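Local coordinates for protein cyclin-dependent kinase inhibitor 3 (Homo sapiens, PDB 1FPZ) that removes phosphate from phosphotyrosine, phosphoserine and phosphothreonine in proteins as a dual-specificity phosphatase, and dephosphorylates the cell-cycle kinase CDK2 in a cyclin-dependent manner, at residues I27-L32 against K135-S140; L43-L48 against R146-A151; I75-T80 against D94-C99; C153-L158 against I168-D173. The protein carries 1 engineered substitution. One frame throughout, in Å; residues are numbered along the deposited sequence.

Interaction 1: I27-L32 against K135-S140; sequences IHISWL and KTLIHS. Engineered in segment 135-140: Ser140 (natural residue Cys).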
loop_
_atom_site.group_PDB
_atom_site.type_symbol
_atom_site.label_atom_id
_atom_site.label_comp_id
_atom_site.label_asym_id
_atom_site.label_seq_id
_atom_site.Cartn_x
_atom_site.Cartn_y
_atom_site.Cartn_z
ATOM N N ILE A 27 14.062 -7.829 3.779
ATOM C CA ILE A 27 12.624 -7.625 3.624
ATOM C C ILE A 27 12.604 -7.106 2.212
ATOM O O ILE A 27 13.307 -6.133 1.900
ATOM C CB ILE A 27 12.071 -6.513 4.522
ATOM C CG1 ILE A 27 13.214 -5.611 4.979
ATOM C CG2 ILE A 27 11.262 -7.112 5.645
ATOM C CD1 ILE A 27 12.761 -4.345 5.672
ATOM N N HIS A 28 11.827 -7.738 1.350
ATOM C CA HIS A 28 11.823 -7.269 -0.012
ATOM C C HIS A 28 10.703 -6.324 -0.403
ATOM O O HIS A 28 9.536 -6.574 -0.130
ATOM C CB HIS A 28 11.833 -8.425 -0.983
ATOM C CG HIS A 28 12.209 -8.005 -2.358
ATOM N ND1 HIS A 28 11.580 -8.481 -3.486
ATOM C CD2 HIS A 28 13.138 -7.116 -2.784
ATOM C CE1 HIS A 28 12.104 -7.900 -4.552
ATOM N NE2 HIS A 28 13.051 -7.068 -4.152
ATOM N N ILE A 29 11.097 -5.257 -1.084
ATOM C CA ILE A 29 10.205 -4.224 -1.579
ATOM C C ILE A 29 10.072 -4.413 -3.088
ATOM O O ILE A 29 11.080 -4.511 -3.795
ATOM C CB ILE A 29 10.810 -2.834 -1.325
ATOM C CG1 ILE A 29 11.214 -2.701 0.141
ATOM C CG2 ILE A 29 9.836 -1.742 -1.744
ATOM C CD1 ILE A 29 11.857 -1.373 0.485
ATOM N N SER A 30 8.837 -4.493 -3.573
ATOM C CA SER A 30 8.561 -4.627 -5.003
ATOM C C SER A 30 8.256 -3.224 -5.505
ATOM O O SER A 30 7.225 -2.647 -5.160
ATOM C CB SER A 30 7.360 -5.517 -5.207
ATOM O OG SER A 30 7.602 -6.791 -4.651
ATOM N N TRP A 31 9.151 -2.675 -6.315
ATOM C CA TRP A 31 8.980 -1.318 -6.800
ATOM C C TRP A 31 8.157 -1.149 -8.089
ATOM O O TRP A 31 8.570 -1.601 -9.162
ATOM C CB TRP A 31 10.364 -0.676 -6.947
ATOM C CG TRP A 31 11.134 -0.493 -5.633
ATOM C CD1 TRP A 31 12.198 -1.226 -5.191
ATOM C CD2 TRP A 31 10.921 0.530 -4.652
ATOM N NE1 TRP A 31 12.669 -0.719 -4.003
ATOM C CE2 TRP A 31 11.902 0.357 -3.647
ATOM C CE3 TRP A 31 9.995 1.578 -4.526
ATOM C CZ2 TRP A 31 11.985 1.193 -2.527
ATOM C CZ3 TRP A 31 10.075 2.410 -3.419
ATOM C CH2 TRP A 31 11.068 2.212 -2.429
ATOM N N LEU A 32 7.010 -0.471 -7.969
ATOM C CA LEU A 32 6.115 -0.237 -9.103
ATOM C C LEU A 32 6.464 1.033 -9.895
ATOM O O LEU A 32 6.489 2.131 -9.338
ATOM C CB LEU A 32 4.674 -0.123 -8.613
ATOM C CG LEU A 32 3.593 0.246 -9.657
ATOM C CD1 LEU A 32 3.419 -0.907 -10.658
ATOM C CD2 LEU A 32 2.250 0.448 -8.949
ATOM N N LYS A 135 10.515 9.114 -0.974
ATOM C CA LYS A 135 10.620 7.681 -1.150
ATOM C C LYS A 135 9.464 7.076 -0.360
ATOM O O LYS A 135 9.475 7.075 0.878
ATOM C CB LYS A 135 11.947 7.178 -0.595
ATOM C CG LYS A 135 12.100 5.662 -0.652
ATOM C CD LYS A 135 13.556 5.280 -0.704
ATOM C CE LYS A 135 13.730 3.781 -0.881
ATOM N NZ LYS A 135 15.059 3.453 -1.495
ATOM N N THR A 136 8.472 6.554 -1.066
ATOM C CA THR A 136 7.298 5.995 -0.407
ATOM C C THR A 136 7.074 4.479 -0.536
ATOM O O THR A 136 7.187 3.902 -1.614
ATOM C CB THR A 136 6.071 6.714 -0.921
ATOM O OG1 THR A 136 6.235 8.110 -0.687
ATOM C CG2 THR A 136 4.809 6.225 -0.237
ATOM N N LEU A 137 6.695 3.858 0.577
ATOM C CA LEU A 137 6.439 2.425 0.652
ATOM C C LEU A 137 5.047 2.122 1.261
ATOM O O LEU A 137 4.639 2.781 2.231
ATOM C CB LEU A 137 7.506 1.804 1.529
ATOM C CG LEU A 137 7.102 0.617 2.375
ATOM C CD1 LEU A 137 7.029 -0.613 1.499
ATOM C CD2 LEU A 137 8.121 0.453 3.521
ATOM N N ILE A 138 4.325 1.127 0.713
ATOM C CA ILE A 138 3.010 0.781 1.262
ATOM C C ILE A 138 2.921 -0.713 1.546
ATOM O O ILE A 138 3.501 -1.519 0.841
ATOM C CB ILE A 138 1.847 1.212 0.317
ATOM C CG1 ILE A 138 1.604 0.173 -0.791
ATOM C CG2 ILE A 138 2.206 2.533 -0.348
ATOM C CD1 ILE A 138 0.611 0.621 -1.825
ATOM N N HIS A 139 2.200 -1.088 2.594
ATOM C CA HIS A 139 2.076 -2.496 2.903
ATOM C C HIS A 139 0.821 -2.851 3.669
ATOM O O HIS A 139 0.242 -2.041 4.385
ATOM C CB HIS A 139 3.287 -2.973 3.707
ATOM C CG HIS A 139 3.122 -2.853 5.197
ATOM N ND1 HIS A 139 2.135 -3.519 5.894
ATOM C CD2 HIS A 139 3.851 -2.189 6.123
ATOM C CE1 HIS A 139 2.266 -3.276 7.185
ATOM N NE2 HIS A 139 3.300 -2.469 7.351
ATOM N N SER A 140 0.435 -4.099 3.508
ATOM C CA SER A 140 -0.712 -4.698 4.154
ATOM C C SER A 140 -0.143 -5.845 4.997
ATOM O O SER A 140 0.874 -5.697 5.669
ATOM C CB SER A 140 -1.628 -5.272 3.093
ATOM O OG SER A 140 -2.736 -4.442 2.904
#

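Interaction 2: L43-L48 against R146-A151; sequences LGLCAL and RSCLVA. With SO4 (sulfate ion), chain G.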
loop_
_atom_site.group_PDB
_atom_site.type_symbol
_atom_site.label_atom_id
_atom_site.label_comp_id
_atom_site.label_asym_id
_atom_site.label_seq_id
_atom_site.Cartn_x
_atom_site.Cartn_y
_atom_site.Cartn_z
ATOM N N LEU A 43 6.730 3.303 -6.820
ATOM C CA LEU A 43 6.040 3.125 -5.558
ATOM C C LEU A 43 6.380 1.750 -5.007
ATOM O O LEU A 43 6.255 0.747 -5.715
ATOM C CB LEU A 43 4.534 3.228 -5.775
ATOM C CG LEU A 43 3.670 2.986 -4.531
ATOM C CD1 LEU A 43 4.013 3.961 -3.414
ATOM C CD2 LEU A 43 2.232 3.150 -4.948
ATOM N N GLY A 44 6.804 1.688 -3.751
ATOM C CA GLY A 44 7.132 0.395 -3.159
ATOM C C GLY A 44 6.001 -0.315 -2.423
ATOM O O GLY A 44 5.193 0.324 -1.768
ATOM N N LEU A 45 5.932 -1.644 -2.547
ATOM C CA LEU A 45 4.920 -2.466 -1.871
ATOM C C LEU A 45 5.609 -3.645 -1.191
ATOM O O LEU A 45 6.673 -4.100 -1.640
ATOM C CB LEU A 45 3.868 -3.011 -2.838
ATOM C CG LEU A 45 2.612 -2.197 -3.190
ATOM C CD1 LEU A 45 2.900 -1.247 -4.345
ATOM C CD2 LEU A 45 1.493 -3.140 -3.592
ATOM N N CYS A 46 5.009 -4.143 -0.107
ATOM C CA CYS A 46 5.601 -5.259 0.627
ATOM C C CYS A 46 4.633 -5.920 1.592
ATOM O O CYS A 46 3.481 -5.513 1.714
ATOM C CB CYS A 46 6.827 -4.788 1.411
ATOM S SG CYS A 46 6.455 -3.754 2.858
ATOM N N ALA A 47 5.119 -6.962 2.257
ATOM C CA ALA A 47 4.349 -7.691 3.260
ATOM C C ALA A 47 4.647 -7.071 4.625
ATOM O O ALA A 47 5.517 -6.203 4.753
ATOM C CB ALA A 47 4.750 -9.151 3.267
ATOM N N LEU A 48 3.947 -7.536 5.651
ATOM C CA LEU A 48 4.120 -7.000 6.995
ATOM C C LEU A 48 5.521 -7.103 7.574
ATOM O O LEU A 48 6.049 -8.188 7.817
ATOM C CB LEU A 48 3.115 -7.661 7.938
ATOM C CG LEU A 48 3.074 -7.142 9.378
ATOM C CD1 LEU A 48 3.053 -5.620 9.418
ATOM C CD2 LEU A 48 1.846 -7.716 10.063
ATOM N N ARG A 146 -5.116 -5.670 -0.619
ATOM C CA ARG A 146 -5.433 -4.374 -0.084
ATOM C C ARG A 146 -4.402 -3.403 -0.653
ATOM O O ARG A 146 -4.767 -2.346 -1.144
ATOM C CB ARG A 146 -5.415 -4.424 1.451
ATOM C CG ARG A 146 -6.671 -5.111 2.046
ATOM C CD ARG A 146 -6.695 -5.122 3.583
ATOM N NE ARG A 146 -5.754 -6.089 4.133
ATOM C CZ ARG A 146 -5.581 -6.315 5.428
ATOM N NH1 ARG A 146 -6.298 -5.628 6.323
ATOM N NH2 ARG A 146 -4.692 -7.219 5.830
ATOM N N SER A 147 -3.127 -3.778 -0.628
ATOM C CA SER A 147 -2.085 -2.896 -1.154
ATOM C C SER A 147 -2.185 -2.685 -2.652
ATOM O O SER A 147 -1.993 -1.565 -3.131
ATOM C CB SER A 147 -0.693 -3.427 -0.825
ATOM O OG SER A 147 -0.415 -3.266 0.540
ATOM N N CYS A 148 -2.495 -3.750 -3.395
ATOM C CA CYS A 148 -2.618 -3.633 -4.844
ATOM C C CYS A 148 -3.854 -2.850 -5.193
ATOM O O CYS A 148 -3.900 -2.152 -6.212
ATOM C CB CYS A 148 -2.696 -5.004 -5.484
ATOM S SG CYS A 148 -1.325 -5.989 -4.999
ATOM N N LEU A 149 -4.866 -2.954 -4.334
ATOM C CA LEU A 149 -6.112 -2.225 -4.544
ATOM C C LEU A 149 -5.819 -0.721 -4.514
ATOM O O LEU A 149 -6.235 0.023 -5.407
ATOM C CB LEU A 149 -7.121 -2.588 -3.447
ATOM C CG LEU A 149 -8.506 -1.958 -3.430
ATOM C CD1 LEU A 149 -9.427 -2.706 -4.358
ATOM C CD2 LEU A 149 -9.055 -2.025 -2.025
ATOM N N VAL A 150 -5.087 -0.283 -3.493
ATOM C CA VAL A 150 -4.730 1.120 -3.346
ATOM C C VAL A 150 -3.799 1.540 -4.487
ATOM O O VAL A 150 -3.980 2.580 -5.082
ATOM C CB VAL A 150 -4.044 1.385 -1.978
ATOM C CG1 VAL A 150 -3.524 2.798 -1.916
ATOM C CG2 VAL A 150 -5.037 1.149 -0.841
ATOM N N ALA A 151 -2.811 0.717 -4.802
ATOM C CA ALA A 151 -1.870 1.030 -5.880
ATOM C C ALA A 151 -2.639 1.183 -7.178
ATOM O O ALA A 151 -2.454 2.149 -7.896
ATOM C CB ALA A 151 -0.852 -0.085 -6.014
HETATM S S SO4 G . -4.164 -8.239 1.586
HETATM O O1 SO4 G . -5.174 -7.515 2.339
HETATM O O2 SO4 G . -4.873 -9.304 0.856
HETATM O O3 SO4 G . -3.123 -8.749 2.515
HETATM O O4 SO4 G . -3.571 -7.370 0.557
#

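Interaction 3: I75-T80 against D94-C99; sequences IFVFCT and DLYQQC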
loop_
_atom_site.group_PDB
_atom_site.type_symbol
_atom_site.label_atom_id
_atom_site.label_comp_id
_atom_site.label_asym_id
_atom_site.label_seq_id
_atom_site.Cartn_x
_atom_site.Cartn_y
_atom_site.Cartn_z
ATOM N N ILE A 75 5.698 5.694 5.000
ATOM C CA ILE A 75 5.137 4.328 4.913
ATOM C C ILE A 75 3.613 4.313 5.149
ATOM O O ILE A 75 3.154 4.892 6.118
ATOM C CB ILE A 75 5.758 3.383 5.958
ATOM C CG1 ILE A 75 7.258 3.263 5.729
ATOM C CG2 ILE A 75 5.139 1.988 5.851
ATOM C CD1 ILE A 75 7.937 2.512 6.811
ATOM N N PHE A 76 2.839 3.667 4.269
ATOM C CA PHE A 76 1.386 3.585 4.433
ATOM C C PHE A 76 1.035 2.171 4.882
ATOM O O PHE A 76 1.410 1.190 4.239
ATOM C CB PHE A 76 0.629 3.887 3.130
ATOM C CG PHE A 76 0.722 5.330 2.684
ATOM C CD1 PHE A 76 1.945 5.893 2.311
ATOM C CD2 PHE A 76 -0.422 6.113 2.618
ATOM C CE1 PHE A 76 2.014 7.227 1.867
ATOM C CE2 PHE A 76 -0.361 7.443 2.183
ATOM C CZ PHE A 76 0.850 7.994 1.806
ATOM N N VAL A 77 0.291 2.083 5.976
ATOM C CA VAL A 77 -0.080 0.804 6.556
ATOM C C VAL A 77 -1.573 0.565 6.493
ATOM O O VAL A 77 -2.346 1.378 7.011
ATOM C CB VAL A 77 0.356 0.743 8.015
ATOM C CG1 VAL A 77 -0.080 -0.585 8.645
ATOM C CG2 VAL A 77 1.865 0.929 8.101
ATOM N N PHE A 78 -1.989 -0.536 5.865
ATOM C CA PHE A 78 -3.411 -0.820 5.777
ATOM C C PHE A 78 -3.847 -1.962 6.684
ATOM O O PHE A 78 -4.972 -2.410 6.583
ATOM C CB PHE A 78 -3.851 -1.097 4.335
ATOM C CG PHE A 78 -3.359 -0.078 3.339
ATOM C CD1 PHE A 78 -2.294 -0.386 2.479
ATOM C CD2 PHE A 78 -3.987 1.143 3.203
ATOM C CE1 PHE A 78 -1.867 0.507 1.485
ATOM C CE2 PHE A 78 -3.570 2.052 2.208
ATOM C CZ PHE A 78 -2.505 1.719 1.349
ATOM N N CYS A 79 -2.963 -2.406 7.582
ATOM C CA CYS A 79 -3.276 -3.479 8.531
ATOM C C CYS A 79 -4.060 -2.908 9.698
ATOM O O CYS A 79 -3.747 -1.816 10.160
ATOM C CB CYS A 79 -1.998 -4.093 9.075
ATOM S SG CYS A 79 -1.240 -5.304 7.974
ATOM N N THR A 80 -5.069 -3.628 10.180
ATOM C CA THR A 80 -5.845 -3.128 11.313
ATOM C C THR A 80 -5.068 -3.303 12.608
ATOM O O THR A 80 -3.997 -3.919 12.633
ATOM C CB THR A 80 -7.185 -3.854 11.468
ATOM O OG1 THR A 80 -6.944 -5.250 11.667
ATOM C CG2 THR A 80 -8.042 -3.674 10.228
ATOM N N ASP A 94 4.569 2.880 16.144
ATOM C CA ASP A 94 5.476 3.528 17.093
ATOM C C ASP A 94 6.906 3.470 16.555
ATOM O O ASP A 94 7.589 4.486 16.389
ATOM C CB ASP A 94 5.505 2.788 18.448
ATOM C CG ASP A 94 4.153 2.712 19.150
ATOM O OD1 ASP A 94 4.159 2.276 20.327
ATOM O OD2 ASP A 94 3.103 3.065 18.557
ATOM N N LEU A 95 7.361 2.243 16.328
ATOM C CA LEU A 95 8.710 2.005 15.837
ATOM C C LEU A 95 9.096 2.770 14.589
ATOM O O LEU A 95 10.212 3.289 14.510
ATOM C CB LEU A 95 8.939 0.514 15.591
ATOM C CG LEU A 95 9.049 -0.331 16.864
ATOM C CD1 LEU A 95 9.571 -1.723 16.528
ATOM C CD2 LEU A 95 9.996 0.352 17.848
ATOM N N TYR A 96 8.190 2.839 13.615
ATOM C CA TYR A 96 8.459 3.552 12.371
ATOM C C TYR A 96 8.759 5.019 12.628
ATOM O O TYR A 96 9.663 5.599 12.027
ATOM C CB TYR A 96 7.248 3.512 11.418
ATOM C CG TYR A 96 6.935 2.203 10.735
ATOM C CD1 TYR A 96 5.845 2.106 9.870
ATOM C CD2 TYR A 96 7.723 1.076 10.920
ATOM C CE1 TYR A 96 5.550 0.927 9.204
ATOM C CE2 TYR A 96 7.438 -0.105 10.262
ATOM C CZ TYR A 96 6.351 -0.173 9.403
ATOM O OH TYR A 96 6.076 -1.330 8.734
ATOM N N GLN A 97 7.953 5.634 13.485
ATOM C CA GLN A 97 8.122 7.040 13.774
ATOM C C GLN A 97 9.361 7.280 14.632
ATOM O O GLN A 97 10.036 8.298 14.495
ATOM C CB GLN A 97 6.862 7.567 14.435
ATOM C CG GLN A 97 5.619 7.383 13.550
ATOM C CD GLN A 97 4.351 7.714 14.280
ATOM O OE1 GLN A 97 3.646 6.833 14.744
ATOM N NE2 GLN A 97 4.067 8.996 14.408
ATOM N N GLN A 98 9.675 6.328 15.498
ATOM C CA GLN A 98 10.857 6.457 16.338
ATOM C C GLN A 98 12.077 6.513 15.438
ATOM O O GLN A 98 13.099 7.091 15.801
ATOM C CB GLN A 98 11.004 5.249 17.251
ATOM C CG GLN A 98 9.880 5.074 18.247
ATOM C CD GLN A 98 10.203 3.995 19.238
ATOM O OE1 GLN A 98 11.325 3.928 19.725
ATOM N NE2 GLN A 98 9.230 3.146 19.546
ATOM N N CYS A 99 11.958 5.899 14.259
ATOM C CA CYS A 99 13.049 5.849 13.292
ATOM C C CYS A 99 13.026 6.993 12.302
ATOM O O CYS A 99 13.767 6.991 11.327
ATOM C CB CYS A 99 13.007 4.549 12.510
ATOM S SG CYS A 99 14.429 3.523 12.771
#

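Interaction 4: C153-L158 against I168-D173; sequences CLLLYL and IDSLRD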
loop_
_atom_site.group_PDB
_atom_site.type_symbol
_atom_site.label_atom_id
_atom_site.label_comp_id
_atom_site.label_asym_id
_atom_site.label_seq_id
_atom_site.Cartn_x
_atom_site.Cartn_y
_atom_site.Cartn_z
ATOM N N CYS A 153 -5.743 1.782 -7.530
ATOM C CA CYS A 153 -6.620 2.939 -7.430
ATOM C C CYS A 153 -5.834 4.211 -7.776
ATOM O O CYS A 153 -6.347 5.097 -8.445
ATOM C CB CYS A 153 -7.175 3.053 -6.012
ATOM S SG CYS A 153 -8.811 2.399 -5.830
ATOM N N LEU A 154 -4.584 4.288 -7.312
ATOM C CA LEU A 154 -3.725 5.459 -7.554
ATOM C C LEU A 154 -3.467 5.625 -9.061
ATOM O O LEU A 154 -3.382 6.739 -9.548
ATOM C CB LEU A 154 -2.390 5.327 -6.792
ATOM C CG LEU A 154 -1.339 6.456 -7.010
ATOM C CD1 LEU A 154 -1.705 7.682 -6.188
ATOM C CD2 LEU A 154 0.073 6.003 -6.586
ATOM N N LEU A 155 -3.341 4.520 -9.793
ATOM C CA LEU A 155 -3.117 4.603 -11.238
ATOM C C LEU A 155 -4.362 5.216 -11.887
ATOM O O LEU A 155 -4.238 6.131 -12.693
ATOM C CB LEU A 155 -2.817 3.224 -11.845
ATOM C CG LEU A 155 -1.484 2.634 -11.369
ATOM C CD1 LEU A 155 -1.262 1.280 -11.996
ATOM C CD2 LEU A 155 -0.334 3.602 -11.740
ATOM N N LEU A 156 -5.553 4.723 -11.536
ATOM C CA LEU A 156 -6.788 5.288 -12.084
ATOM C C LEU A 156 -6.881 6.742 -11.660
ATOM O O LEU A 156 -7.331 7.612 -12.411
ATOM C CB LEU A 156 -8.009 4.562 -11.537
ATOM C CG LEU A 156 -8.450 3.196 -12.044
ATOM C CD1 LEU A 156 -7.391 2.500 -12.879
ATOM C CD2 LEU A 156 -8.805 2.385 -10.840
ATOM N N TYR A 157 -6.449 6.994 -10.433
ATOM C CA TYR A 157 -6.492 8.321 -9.858
ATOM C C TYR A 157 -5.642 9.308 -10.641
ATOM O O TYR A 157 -6.121 10.381 -11.002
ATOM C CB TYR A 157 -6.036 8.244 -8.397
ATOM C CG TYR A 157 -6.234 9.520 -7.614
ATOM C CD1 TYR A 157 -7.505 9.914 -7.175
ATOM C CD2 TYR A 157 -5.147 10.341 -7.327
ATOM C CE1 TYR A 157 -7.679 11.112 -6.466
ATOM C CE2 TYR A 157 -5.297 11.514 -6.628
ATOM C CZ TYR A 157 -6.559 11.902 -6.195
ATOM O OH TYR A 157 -6.660 13.058 -5.462
ATOM N N LEU A 158 -4.392 8.948 -10.923
ATOM C CA LEU A 158 -3.509 9.854 -11.660
ATOM C C LEU A 158 -3.655 9.808 -13.185
ATOM O O LEU A 158 -3.005 10.570 -13.884
ATOM C CB LEU A 158 -2.044 9.609 -11.281
ATOM C CG LEU A 158 -1.612 9.936 -9.851
ATOM C CD1 LEU A 158 -0.279 9.285 -9.557
ATOM C CD2 LEU A 158 -1.518 11.444 -9.663
ATOM N N ILE A 168 -5.222 -3.154 -13.103
ATOM C CA ILE A 168 -5.166 -4.429 -12.436
ATOM C C ILE A 168 -4.025 -5.225 -13.067
ATOM O O ILE A 168 -3.213 -5.819 -12.365
ATOM C CB ILE A 168 -6.549 -5.116 -12.554
ATOM C CG1 ILE A 168 -7.597 -4.210 -11.882
ATOM C CG2 ILE A 168 -6.536 -6.483 -11.895
ATOM C CD1 ILE A 168 -9.020 -4.517 -12.242
ATOM N N ASP A 169 -3.927 -5.184 -14.393
ATOM C CA ASP A 169 -2.869 -5.906 -15.095
ATOM C C ASP A 169 -1.481 -5.451 -14.639
ATOM O O ASP A 169 -0.580 -6.260 -14.428
ATOM C CB ASP A 169 -3.009 -5.704 -16.608
ATOM C CG ASP A 169 -4.337 -6.224 -17.154
ATOM O OD1 ASP A 169 -4.857 -7.211 -16.588
ATOM O OD2 ASP A 169 -4.852 -5.664 -18.156
ATOM N N SER A 170 -1.305 -4.144 -14.483
ATOM C CA SER A 170 -0.011 -3.631 -14.046
ATOM C C SER A 170 0.396 -4.173 -12.682
ATOM O O SER A 170 1.559 -4.502 -12.468
ATOM C CB SER A 170 -0.015 -2.105 -13.994
ATOM O OG SER A 170 -0.368 -1.535 -15.238
ATOM N N LEU A 171 -0.549 -4.262 -11.749
ATOM C CA LEU A 171 -0.232 -4.780 -10.419
ATOM C C LEU A 171 -0.053 -6.293 -10.457
ATOM O O LEU A 171 0.783 -6.851 -9.730
ATOM C CB LEU A 171 -1.324 -4.390 -9.410
ATOM C CG LEU A 171 -1.197 -3.019 -8.714
ATOM C CD1 LEU A 171 0.091 -2.989 -7.937
ATOM C CD2 LEU A 171 -1.230 -1.877 -9.726
ATOM N N ARG A 172 -0.833 -6.949 -11.315
ATOM C CA ARG A 172 -0.751 -8.396 -11.482
ATOM C C ARG A 172 0.678 -8.715 -11.935
ATOM O O ARG A 172 1.287 -9.680 -11.486
ATOM C CB ARG A 172 -1.784 -8.854 -12.535
ATOM C CG ARG A 172 -3.287 -8.633 -12.172
ATOM C CD ARG A 172 -4.241 -8.973 -13.355
ATOM N NE ARG A 172 -5.676 -8.948 -13.026
ATOM C CZ ARG A 172 -6.664 -9.071 -13.918
ATOM N NH1 ARG A 172 -6.404 -9.234 -15.213
ATOM N NH2 ARG A 172 -7.924 -9.019 -13.522
ATOM N N ASP A 173 1.208 -7.858 -12.807
ATOM C CA ASP A 173 2.557 -8.009 -13.342
ATOM C C ASP A 173 3.605 -7.763 -12.282
ATOM O O ASP A 173 4.748 -8.180 -12.431
ATOM C CB ASP A 173 2.777 -7.037 -14.503
ATOM C CG ASP A 173 1.833 -7.300 -15.686
ATOM O OD1 ASP A 173 1.952 -6.579 -16.712
ATOM O OD2 ASP A 173 0.980 -8.215 -15.595
#

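Interaction 1: I27-L32 against K135-S140
The indole of Trp31 meets Lys135 and Thr136 through its six-membered ring, and both arrive at a slant: Lys135 CE lies 3.5 Å from Trp31 CH2, and Thr136 O is 3.7 Å from Trp31 CZ3. One face of the indole is taken by Ile29 from its own segment, whose CG2 sits over the ring centre. With CG anti to the backbone N (chi1 176°) and the rest of the chain extended, Lys135 crosses the indole at about a right angle and carries NZ on to the carbonyl of Cys70. In the mixed sheet of this protein-tyrosine phosphatase fold, strands 30-33 and 136-139 are not neighbours; strand 42-46 runs between them, and Trp31 reaches over it at Gly44, which has no side chain. Were Trp31 an alanine, Ile29 CG2 and the methylenes of Lys135 would probably lose their shared aromatic partner, and a gap would open above that glycine. Further along, Ile29 CG2 is a looser 4.4 Å from Leu137 CD1. Strand 136-139 then leads to Ser140, engineered from the predicted nucleophilic cysteine; its carbonyl O accepts a hydrogen bond from His139 ND1 at 2.5 Å, in the carbonyl plane, with O tilted 22° from the imidazole plane.

Interaction 2: L43-L48 against R146-A151
Leu45 packs onto Ser147 and Ala151 where strand 42-46 lies against the first turns of helix 146-158, the helix that follows the phosphate-binding loop of the protein-tyrosine phosphatase family. The contact between strand and helix is apolar. Leu45 CD2 comes within 3.5 Å of Ser147 CB and also nears Cys148 SG, at 4.2 Å; the other methyl, Leu45 CD1, meets Ala151 CB one helical turn on at 4.3 Å. Its two branches thus straddle a turn of helix, and the axes of the two short segments run nearly antiparallel, at 163°. Polar interactions gather at the helix start, around a sulfate whose place is consistent with that of a substrate phosphate. Arg146 N gives sulfate O4 a hydrogen bond of 2.6 Å, and the positive end of the helix would probably strengthen it. The guanidinium, brought back by a bend at chi3, turns its edge to the anion, although the very short approach of NE to O1 is doubtful in detail. Arg146 NH1 is held from behind by a salt bridge to Glu83 and a hydrogen bond to the carbonyl of Ile108. Beside the Leu45 contact, Ser147 OG lies close to Ser140 N, in the loop before the helix.

Interaction 3: I75-T80 against D94-C99
Tyr96 reaches from helix 92-98 to Ile75 and Val77 on strand 74-77, and its ring makes the whole contact. CG lies anti to the carbonyl carbon (chi1 -72°), which sends the side chain from CB away from its own helix and toward the sheet. At the near end of the ring, Tyr96 CG is 4.1 Å from Ile75 CD1. The atoms along one side come closer: Tyr96 CD1 is 3.7 Å from that same Ile75 CD1, and Tyr96 CE1 is 3.5 Å from Ile75 CG2. Ile75 CD1 lies over one face of the ring, offset toward its rim, in a CH-pi contact, 3.8 Å from Ile75 CD1 to the centroid of the Tyr96 ring and 16° off the ring normal. Tyr96 CE1 also meets Val77 CG2 at 3.8 Å, but this methyl sits at the ring edge, near its plane. Tyr96 CZ is 4.1 Å from Ile75 CD1. The tip, Tyr96 OH, leaves the aliphatic patch and makes a weak hydrogen bond with His139 NE2. With an alanine here, Ile75 CD1 is likely to face a gap where the ring was, and His139 would lose its weak phenolic partner. Thr64 of helix 60-70 and Pro49 also touch the tyrosine, which thus joins helix 92-98 to the sheet where strand 74-77 runs parallel between strands 136-139 and 102-105.

Interaction 4: C153-L158 against I168-D173
Leu155 and Leu171 each have CG anti to the carbonyl carbon, beside the backbone N, but their second torsions differ. In Leu155, chi2 of 180° stretches CD1 straight out from its helix; in Leu171 neither methyl is extended: chi2 of -61° sets CD1 beside CA, and CD2 falls on the other side of CA and faces Leu155. The two methyls meet at 3.9 Å, Leu155 CD1 on Leu171 CD2, with the side chains set obliquely to one another. The same Leu155 methyl also lies 4.1 Å from Ser170 CB, so a single branch end rests against two consecutive residues of the facing helix. Contact with Ser170 is made through carbon because its hydroxyl turns elsewhere: OG is hydrogen-bonded to the carbonyl of Gln166, one turn earlier, which satisfies a polar atom in a buried setting. The interface is slender, about 81 Å² in all, and the backbones stay well apart, 9.2 Å between Leu155 CA and Ser170 CA. Leu155 also touches Val37, while Leu171 continues onto Cys148, Ala151 and Ala152 of helix 146-158, widening the helix-to-helix packing beyond this pair. Elsewhere on helix 164-175, Asp169 OD1 and Arg172 NH1 form a salt bridge of 2.9 Å, and Arg172 NH2 is hydrogen-bonded to the hydroxyl of Tyr186. Helices 146-158 and 164-175, successive in the chain and joined by a short connection, belong to the helical layer packed on the sheet of the protein-tyrosine phosphatase fold, the first of them being the helix that leaves the phosphate-binding loop.

How the interactions relate
All four contacts are largely buried, but interaction 2 lies nearest the centre of the chain, and interaction 1 has the partly exposed Trp31 and Lys135. Interactions 1, 2 and 3 share one sheet: strand 42-46 bonds to both strands of interaction 1, and strand 136-139 pairs with strand 74-77 of interaction 3. Interactions 2 and 4 both use helix 146-158, and Ala151 CB touches Leu171 CD1 between them. Interactions 3 and 4 stand on opposite sides of the chain's centre, about 23 Å between centres. Aromatic rings carry 1 and 3, whereas leucine methyls against short side chains and another leucine carry 2 and 4; only interaction 2 includes the anion, near Ser140 of interaction 1.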